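PDB 2IHR: peptide chain release factor RF2 from Thermus thermophilus, which directs the termination of translation at the stop codons UGA and UAA, using its GGQ motif to release the finished peptide on the ribosome. Local coordinates for residues V218-L222 against L279-Y284; A116-P122 against D165-V171; G178-E183 against I345-L349. All coordinates share one frame; numbering follows the deposited sequence.

In the fold
Contact 2 touches both of the others. It pairs two neighbouring strands of the large mixed sheet. Contact 1 lies on one side of it, on helix 268-294, with its centre about 18 Å away; A281 CB meets I117 CD1 at 3.8 Å. Contact 3 has its centre about 16 Å from that of contact 2, and V171 CG2 touches L180 CD1 at 4.1 Å. Contacts 1 and 3 do not touch: their nearest atoms are about 13 Å apart. Contact 1 belongs to the RF-1 family region, which carries Q240 of the GGQ peptide-release motif. Both segments of contact 2 and residues 178-183 of contact 3 fall in the PCRF region.

Contact 1 of 3, residues V218-L222 against L279-Y284; sequences VEVVL and LKARLY
The Y284 ring meets V218 at an oblique angle, its CE1 lying 3.8 Å from V218 CG1. The ring points this way because Y284 CG is anti to the backbone N (chi1 -180°). The second flat group is the E219 carboxylate. It comes down on helix 268-294 at K280 and A281, where E219 OE2 lies 3.2 Å from K280 CB. The same oxygen is 2.9 Å from A281 N, but the angle is too poor for a hydrogen bond. A281 CB also borders it. These residues join a loop between strands 201-213 and 227-232 to helix 268-294. The helix in turn packs on the three-stranded antiparallel sheet of the RF-1 region, with L279 on I258 and V260. This is the part of the release factor that carries the GGQ motif. K280 supplies the one hydrogen bond between the two segments, from NZ to V220 O at 2.9 Å. The amine approaches nearly along the C=O axis (168°). A bend at the end of the lysine chain (chi4 -109°) turns NZ to that carbonyl. Beyond K280 the contact becomes apolar. L222 straddles two leucines of the helix: its CD1 touches L279 CD1 at 3.8 Å, and its CD2 reaches L283 CD1 at 4.2 Å. All three leucines also touch H253 of strand 248-253.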
loop_
_atom_site.group_PDB
_atom_site.type_symbol
_atom_site.label_atom_id
_atom_site.label_comp_id
_atom_site.label_asym_id
_atom_site.label_seq_id
_atom_site.Cartn_x
_atom_site.Cartn_y
_atom_site.Cartn_z
ATOM N N VAL A 218 4.825 -18.777 0.766
ATOM C CA VAL A 218 6.115 -18.147 0.571
ATOM C C VAL A 218 6.694 -17.695 1.903
ATOM O O VAL A 218 7.828 -17.217 1.976
ATOM C CB VAL A 218 5.973 -16.964 -0.377
ATOM C CG1 VAL A 218 7.302 -16.248 -0.529
ATOM C CG2 VAL A 218 5.477 -17.470 -1.738
ATOM N N GLU A 219 5.896 -17.871 2.955
ATOM C CA GLU A 219 6.280 -17.496 4.317
ATOM C C GLU A 219 6.857 -18.697 5.055
ATOM O O GLU A 219 6.464 -19.841 4.793
ATOM C CB GLU A 219 5.067 -16.980 5.109
ATOM C CG GLU A 219 4.559 -15.620 4.686
ATOM C CD GLU A 219 3.322 -15.177 5.459
ATOM O OE1 GLU A 219 2.311 -15.909 5.442
ATOM O OE2 GLU A 219 3.356 -14.089 6.079
ATOM N N VAL A 220 7.780 -18.432 5.980
ATOM C CA VAL A 220 8.396 -19.488 6.775
ATOM C C VAL A 220 7.342 -20.254 7.561
ATOM O O VAL A 220 6.139 -19.957 7.490
ATOM C CB VAL A 220 9.428 -18.938 7.790
ATOM C CG1 VAL A 220 10.797 -18.877 7.155
ATOM C CG2 VAL A 220 9.002 -17.565 8.278
ATOM N N VAL A 221 7.809 -21.254 8.302
ATOM C CA VAL A 221 6.942 -22.089 9.120
ATOM C C VAL A 221 7.384 -21.910 10.562
ATOM O O VAL A 221 8.575 -21.773 10.861
ATOM C CB VAL A 221 7.049 -23.560 8.723
ATOM C CG1 VAL A 221 5.725 -24.240 8.974
ATOM C CG2 VAL A 221 7.467 -23.680 7.249
ATOM N N LEU A 222 6.423 -21.915 11.466
ATOM C CA LEU A 222 6.776 -21.670 12.850
ATOM C C LEU A 222 6.833 -22.842 13.820
ATOM O O LEU A 222 5.955 -23.728 13.854
ATOM C CB LEU A 222 5.863 -20.571 13.418
ATOM C CG LEU A 222 5.985 -19.147 12.855
ATOM C CD1 LEU A 222 4.850 -18.287 13.423
ATOM C CD2 LEU A 222 7.371 -18.554 13.182
ATOM N N LEU A 279 2.300 -11.778 12.079
ATOM C CA LEU A 279 3.664 -12.081 12.508
ATOM C C LEU A 279 4.519 -12.675 11.401
ATOM O O LEU A 279 5.674 -12.266 11.174
ATOM C CB LEU A 279 3.656 -13.052 13.687
ATOM C CG LEU A 279 4.971 -13.189 14.478
ATOM C CD1 LEU A 279 5.459 -14.631 14.424
ATOM C CD2 LEU A 279 6.043 -12.227 13.945
ATOM N N LYS A 280 3.955 -13.645 10.712
ATOM C CA LYS A 280 4.701 -14.284 9.656
ATOM C C LYS A 280 5.171 -13.232 8.653
ATOM O O LYS A 280 6.365 -13.156 8.301
ATOM C CB LYS A 280 3.836 -15.368 8.983
ATOM C CG LYS A 280 3.964 -16.796 9.596
ATOM C CD LYS A 280 2.798 -17.695 9.171
ATOM C CE LYS A 280 3.144 -19.162 9.162
ATOM N NZ LYS A 280 3.241 -19.702 7.769
ATOM N N ALA A 281 4.223 -12.405 8.221
ATOM C CA ALA A 281 4.468 -11.338 7.251
ATOM C C ALA A 281 5.486 -10.279 7.681
ATOM O O ALA A 281 6.111 -9.633 6.843
ATOM C CB ALA A 281 3.185 -10.683 6.933
ATOM N N ARG A 282 5.630 -10.082 8.985
ATOM C CA ARG A 282 6.589 -9.118 9.495
ATOM C C ARG A 282 8.006 -9.691 9.449
ATOM O O ARG A 282 8.983 -8.968 9.279
ATOM C CB ARG A 282 6.217 -8.738 10.917
ATOM C CG ARG A 282 4.947 -7.914 11.007
ATOM C CD ARG A 282 4.762 -7.376 12.395
ATOM N NE ARG A 282 5.999 -6.727 12.757
ATOM C CZ ARG A 282 6.322 -6.347 13.985
ATOM N NH1 ARG A 282 5.504 -6.534 15.022
ATOM N NH2 ARG A 282 7.493 -5.760 14.155
ATOM N N LEU A 283 8.098 -11.007 9.613
ATOM C CA LEU A 283 9.372 -11.700 9.565
ATOM C C LEU A 283 9.791 -11.700 8.106
ATOM O O LEU A 283 10.951 -11.471 7.776
ATOM C CB LEU A 283 9.186 -13.127 10.069
ATOM C CG LEU A 283 8.874 -13.245 11.565
ATOM C CD1 LEU A 283 8.331 -14.630 11.918
ATOM C CD2 LEU A 283 10.160 -12.926 12.330
ATOM N N TYR A 284 8.825 -11.958 7.236
ATOM C CA TYR A 284 9.049 -11.964 5.799
ATOM C C TYR A 284 9.616 -10.615 5.339
ATOM O O TYR A 284 10.405 -10.522 4.398
ATOM C CB TYR A 284 7.724 -12.194 5.089
ATOM C CG TYR A 284 7.866 -12.220 3.598
ATOM C CD1 TYR A 284 8.408 -13.332 2.947
ATOM C CD2 TYR A 284 7.463 -11.148 2.827
ATOM C CE1 TYR A 284 8.534 -13.371 1.552
ATOM C CE2 TYR A 284 7.590 -11.176 1.426
ATOM C CZ TYR A 284 8.118 -12.292 0.807
ATOM O OH TYR A 284 8.171 -12.345 -0.548
#

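Contact 2 of 3, residues A116-P122 against D165-V171; sequences AILTIQP and DYAQILV
Two adjacent antiparallel strands of the large mixed sheet make this contact. Residues 116-122 run beside residues 166-171 of strand 164-172, with the segment axes 170° apart and 4.8 Å at their closest. The hydrogen-bonded pairs are A116 with V171, L118 with I169 and I120 with A167. The shortest of these bonds is V171 N to A116 O, 2.8 Å. I117 with L170 and T119 with Q168 are the non-hydrogen-bonded pairs. On the face of L118, I120 and I169 the contact is apolar. L118 CD2 meets I169 CG1 at 4.0 Å as the two side chains lie alongside each other. Helix 127-145 packs on this face, with Y140 against L118 and A133 against I120. The face of I117, T119, Q168 and L170 is mixed. Helix 268-294 meets it through A281 on I117, I278 on Q168 and L274 on L170. Here Q168 NE2 donates to T119 OG1 at 3.3 Å, close to its own amide plane. Q168 CG is anti to the backbone N (chi1 173°) and the chain is extended, which carries the amide to the hydroxyl. T119 CG2 sits obliquely to the Y166 ring, 3.6 Å from Y166 OH. Q121 NE2 comes to the edge of that ring, 3.4 Å from Y166 CD2. D165 and Y166 form a classic beta bulge opposite T157. The backbone bonds probably set the strand register, while the longer Q168-T119 bond probably helps orient the T119 hydroxyl.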
loop_
_atom_site.group_PDB
_atom_site.type_symbol
_atom_site.label_atom_id
_atom_site.label_comp_id
_atom_site.label_asym_id
_atom_site.label_seq_id
_atom_site.Cartn_x
_atom_site.Cartn_y
_atom_site.Cartn_z
ATOM N N ALA A 116 -3.086 -5.285 2.688
ATOM C CA ALA A 116 -2.122 -4.509 3.429
ATOM C C ALA A 116 -2.247 -4.503 4.944
ATOM O O ALA A 116 -3.359 -4.567 5.516
ATOM C CB ALA A 116 -2.153 -3.094 2.888
ATOM N N ILE A 117 -1.076 -4.464 5.586
ATOM C CA ILE A 117 -0.949 -4.396 7.046
ATOM C C ILE A 117 -0.330 -3.024 7.296
ATOM O O ILE A 117 0.860 -2.799 7.011
ATOM C CB ILE A 117 0.007 -5.446 7.598
ATOM C CG1 ILE A 117 -0.474 -6.841 7.193
ATOM C CG2 ILE A 117 0.120 -5.283 9.128
ATOM C CD1 ILE A 117 0.577 -7.930 7.347
ATOM N N LEU A 118 -1.173 -2.109 7.775
ATOM C CA LEU A 118 -0.807 -0.720 8.057
ATOM C C LEU A 118 -0.781 -0.506 9.574
ATOM O O LEU A 118 -1.720 -0.919 10.299
ATOM C CB LEU A 118 -1.807 0.215 7.357
ATOM C CG LEU A 118 -1.711 1.754 7.541
ATOM C CD1 LEU A 118 -2.003 2.484 6.214
ATOM C CD2 LEU A 118 -2.666 2.189 8.653
ATOM N N THR A 119 0.310 0.111 10.052
ATOM C CA THR A 119 0.487 0.335 11.498
ATOM C C THR A 119 0.805 1.794 11.821
ATOM O O THR A 119 1.647 2.411 11.168
ATOM C CB THR A 119 1.668 -0.516 12.058
ATOM O OG1 THR A 119 1.640 -1.832 11.499
ATOM C CG2 THR A 119 1.592 -0.603 13.577
ATOM N N ILE A 120 0.183 2.316 12.872
ATOM C CA ILE A 120 0.351 3.709 13.303
ATOM C C ILE A 120 0.757 3.835 14.756
ATOM O O ILE A 120 0.169 3.211 15.631
ATOM C CB ILE A 120 -0.975 4.498 13.124
ATOM C CG1 ILE A 120 -1.331 4.569 11.630
ATOM C CG2 ILE A 120 -0.835 5.930 13.654
ATOM C CD1 ILE A 120 -2.790 4.503 11.342
ATOM N N GLN A 121 1.774 4.640 15.028
ATOM C CA GLN A 121 2.191 4.860 16.406
ATOM C C GLN A 121 2.479 6.325 16.548
ATOM O O GLN A 121 3.018 6.921 15.634
ATOM C CB GLN A 121 3.450 4.050 16.709
ATOM C CG GLN A 121 3.166 2.571 16.901
ATOM C CD GLN A 121 4.400 1.750 17.161
ATOM O OE1 GLN A 121 5.175 1.432 16.248
ATOM N NE2 GLN A 121 4.591 1.393 18.421
ATOM N N PRO A 122 2.069 6.945 17.655
ATOM C CA PRO A 122 2.393 8.380 17.751
ATOM C C PRO A 122 3.919 8.619 17.853
ATOM O O PRO A 122 4.688 7.704 18.081
ATOM C CB PRO A 122 1.647 8.850 19.013
ATOM C CG PRO A 122 1.349 7.576 19.806
ATOM C CD PRO A 122 1.157 6.502 18.728
ATOM N N ASP A 165 -2.389 5.009 21.291
ATOM C CA ASP A 165 -0.965 4.854 21.525
ATOM C C ASP A 165 -0.383 3.888 20.534
ATOM O O ASP A 165 0.847 3.776 20.381
ATOM C CB ASP A 165 -0.690 4.357 22.926
ATOM C CG ASP A 165 -0.198 5.452 23.838
ATOM O OD1 ASP A 165 0.761 6.179 23.471
ATOM O OD2 ASP A 165 -0.776 5.573 24.934
ATOM N N TYR A 166 -1.281 3.202 19.843
ATOM C CA TYR A 166 -0.887 2.245 18.834
ATOM C C TYR A 166 -2.146 1.715 18.137
ATOM O O TYR A 166 -3.238 1.653 18.724
ATOM C CB TYR A 166 -0.100 1.125 19.510
ATOM C CG TYR A 166 0.264 -0.058 18.640
ATOM C CD1 TYR A 166 -0.717 -0.983 18.242
ATOM C CD2 TYR A 166 1.577 -0.229 18.161
ATOM C CE1 TYR A 166 -0.415 -2.035 17.387
ATOM C CE2 TYR A 166 1.900 -1.291 17.291
ATOM C CZ TYR A 166 0.884 -2.184 16.908
ATOM O OH TYR A 166 1.131 -3.212 16.018
ATOM N N ALA A 167 -2.002 1.366 16.868
ATOM C CA ALA A 167 -3.120 0.826 16.108
ATOM C C ALA A 167 -2.511 0.088 14.958
ATOM O O ALA A 167 -1.476 0.495 14.455
ATOM C CB ALA A 167 -4.031 1.939 15.603
ATOM N N GLN A 168 -3.134 -1.026 14.577
ATOM C CA GLN A 168 -2.677 -1.848 13.457
ATOM C C GLN A 168 -3.847 -2.532 12.751
ATOM O O GLN A 168 -4.560 -3.334 13.337
ATOM C CB GLN A 168 -1.691 -2.906 13.927
ATOM C CG GLN A 168 -1.337 -3.857 12.816
ATOM C CD GLN A 168 -0.368 -4.885 13.266
ATOM O OE1 GLN A 168 -0.714 -5.796 14.034
ATOM N NE2 GLN A 168 0.876 -4.743 12.821
ATOM N N ILE A 169 -4.012 -2.211 11.473
ATOM C CA ILE A 169 -5.104 -2.755 10.694
ATOM C C ILE A 169 -4.708 -3.586 9.482
ATOM O O ILE A 169 -3.560 -3.570 9.019
ATOM C CB ILE A 169 -6.035 -1.644 10.236
ATOM C CG1 ILE A 169 -5.342 -0.761 9.184
ATOM C CG2 ILE A 169 -6.450 -0.827 11.443
ATOM C CD1 ILE A 169 -6.293 0.269 8.453
ATOM N N LEU A 170 -5.702 -4.324 8.989
ATOM C CA LEU A 170 -5.546 -5.204 7.853
ATOM C C LEU A 170 -6.599 -4.728 6.886
ATOM O O LEU A 170 -7.814 -4.756 7.193
ATOM C CB LEU A 170 -5.819 -6.638 8.285
ATOM C CG LEU A 170 -5.723 -7.752 7.243
ATOM C CD1 LEU A 170 -4.388 -7.756 6.605
ATOM C CD2 LEU A 170 -6.005 -9.054 7.928
ATOM N N VAL A 171 -6.121 -4.264 5.729
ATOM C CA VAL A 171 -6.977 -3.710 4.699
ATOM C C VAL A 171 -7.002 -4.711 3.584
ATOM O O VAL A 171 -5.994 -4.931 2.906
ATOM C CB VAL A 171 -6.419 -2.313 4.217
ATOM C CG1 VAL A 171 -7.252 -1.740 3.036
ATOM C CG2 VAL A 171 -6.445 -1.339 5.387
#

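Contact 3 of 3, residues G178-E183 against I345-L349; sequences GLLSPE and IWAGL
I345 fills the tight part of this contact. Its CG2 presses on the backbone carbonyl of L179, 3.2 Å from L179 O. CG2 is anti to the backbone N of I345, which aims that methyl at the L179 carbonyl. I345 CG2 also reaches P182 CG at 4.1 Å. P182 is wedged against the helix at G348, where the lack of a side chain lets the proline ring approach the main chain: P182 CB is 4.0 Å from G348 C. L349 also packs on the ring. Its CD2 lies 4.0 Å from P182 CD and 3.6 Å from G178 O. The contact thins toward W346, which is partly exposed. Only the tip of L179 touches this indole, obliquely, with CD2 4.1 Å from W346 CH2. The indole stacks on H103 instead. Elsewhere E183 OE2 stands 4.1 Å from I345 CG1, the two side chains crossing at about a right angle. This oxygen is bound outside the contact, in a salt bridge to R312, while E183 OE1 is hydrogen-bonded to Y140 OH. Both carboxylate oxygens are thus satisfied in a buried place. The two segments meet through apolar and van der Waals contacts. Helix 342-353 thereby packs on residues 178-183, which lead from helix 176-180 toward strand 185-190. F143 of helix 127-145 meets both I345 and L180, and L107 lies against L349 and W346. L180 faces away from helix 342-353, onto strands 115-122 and 164-172.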
loop_
_atom_site.group_PDB
_atom_site.type_symbol
_atom_site.label_atom_id
_atom_site.label_comp_id
_atom_site.label_asym_id
_atom_site.label_seq_id
_atom_site.Cartn_x
_atom_site.Cartn_y
_atom_site.Cartn_z
ATOM N N GLY A 178 -0.155 -2.162 -2.514
ATOM C CA GLY A 178 0.354 -1.221 -3.506
ATOM C C GLY A 178 -0.076 0.234 -3.329
ATOM O O GLY A 178 0.769 1.132 -3.235
ATOM N N LEU A 179 -1.389 0.471 -3.312
ATOM C CA LEU A 179 -1.948 1.812 -3.131
ATOM C C LEU A 179 -1.501 2.474 -1.842
ATOM O O LEU A 179 -1.085 3.618 -1.853
ATOM C CB LEU A 179 -3.476 1.765 -3.124
ATOM C CG LEU A 179 -4.058 1.288 -4.453
ATOM C CD1 LEU A 179 -5.572 1.167 -4.320
ATOM C CD2 LEU A 179 -3.688 2.259 -5.566
ATOM N N LEU A 180 -1.610 1.749 -0.737
ATOM C CA LEU A 180 -1.242 2.262 0.563
ATOM C C LEU A 180 0.269 2.352 0.783
ATOM O O LEU A 180 0.743 3.078 1.677
ATOM C CB LEU A 180 -1.844 1.367 1.644
ATOM C CG LEU A 180 -3.313 1.650 1.876
ATOM C CD1 LEU A 180 -3.971 0.708 2.918
ATOM C CD2 LEU A 180 -3.384 3.125 2.302
ATOM N N SER A 181 1.014 1.617 -0.029
ATOM C CA SER A 181 2.448 1.551 0.135
ATOM C C SER A 181 3.227 2.889 0.164
ATOM O O SER A 181 4.126 3.053 0.971
ATOM C CB SER A 181 3.033 0.535 -0.880
ATOM O OG SER A 181 3.075 0.983 -2.233
ATOM N N PRO A 182 2.855 3.876 -0.665
ATOM C CA PRO A 182 3.592 5.140 -0.651
ATOM C C PRO A 182 3.224 6.047 0.506
ATOM O O PRO A 182 3.619 7.219 0.556
ATOM C CB PRO A 182 3.202 5.758 -1.973
ATOM C CG PRO A 182 1.750 5.347 -2.101
ATOM C CD PRO A 182 1.816 3.889 -1.714
ATOM N N GLU A 183 2.464 5.504 1.439
ATOM C CA GLU A 183 2.013 6.267 2.579
ATOM C C GLU A 183 2.888 6.003 3.795
ATOM O O GLU A 183 2.833 6.716 4.807
ATOM C CB GLU A 183 0.558 5.868 2.876
ATOM C CG GLU A 183 -0.434 6.343 1.831
ATOM C CD GLU A 183 -0.578 7.869 1.800
ATOM O OE1 GLU A 183 -1.034 8.456 2.825
ATOM O OE2 GLU A 183 -0.229 8.473 0.749
ATOM N N ILE A 345 -1.704 9.482 -3.628
ATOM C CA ILE A 345 -1.134 8.166 -3.849
ATOM C C ILE A 345 -0.477 8.041 -5.229
ATOM O O ILE A 345 0.739 7.819 -5.316
ATOM C CB ILE A 345 -2.207 7.095 -3.683
ATOM C CG1 ILE A 345 -2.606 6.990 -2.192
ATOM C CG2 ILE A 345 -1.686 5.738 -4.218
ATOM C CD1 ILE A 345 -3.793 6.001 -1.980
ATOM N N TRP A 346 -1.253 8.183 -6.311
ATOM C CA TRP A 346 -0.668 8.089 -7.655
ATOM C C TRP A 346 0.628 8.861 -7.718
ATOM O O TRP A 346 1.612 8.411 -8.269
ATOM C CB TRP A 346 -1.596 8.665 -8.711
ATOM C CG TRP A 346 -2.771 7.811 -8.946
ATOM C CD1 TRP A 346 -4.111 8.187 -8.888
ATOM C CD2 TRP A 346 -2.760 6.390 -9.118
ATOM N NE1 TRP A 346 -4.910 7.074 -8.990
ATOM C CE2 TRP A 346 -4.119 5.959 -9.131
ATOM C CE3 TRP A 346 -1.739 5.436 -9.255
ATOM C CZ2 TRP A 346 -4.481 4.614 -9.269
ATOM C CZ3 TRP A 346 -2.102 4.080 -9.390
ATOM C CH2 TRP A 346 -3.468 3.691 -9.394
ATOM N N ALA A 347 0.620 10.039 -7.134
ATOM C CA ALA A 347 1.793 10.883 -7.169
ATOM C C ALA A 347 2.929 10.270 -6.419
ATOM O O ALA A 347 4.065 10.474 -6.778
ATOM C CB ALA A 347 1.472 12.266 -6.594
ATOM N N GLY A 348 2.616 9.535 -5.367
ATOM C CA GLY A 348 3.660 8.917 -4.578
ATOM C C GLY A 348 4.229 7.740 -5.321
ATOM O O GLY A 348 5.466 7.526 -5.339
ATOM N N LEU A 349 3.314 6.975 -5.930
ATOM C CA LEU A 349 3.684 5.814 -6.717
ATOM C C LEU A 349 4.628 6.252 -7.824
ATOM O O LEU A 349 5.647 5.600 -8.083
ATOM C CB LEU A 349 2.444 5.137 -7.310
ATOM C CG LEU A 349 1.592 4.389 -6.270
ATOM C CD1 LEU A 349 0.379 3.751 -6.936
ATOM C CD2 LEU A 349 2.398 3.320 -5.589
#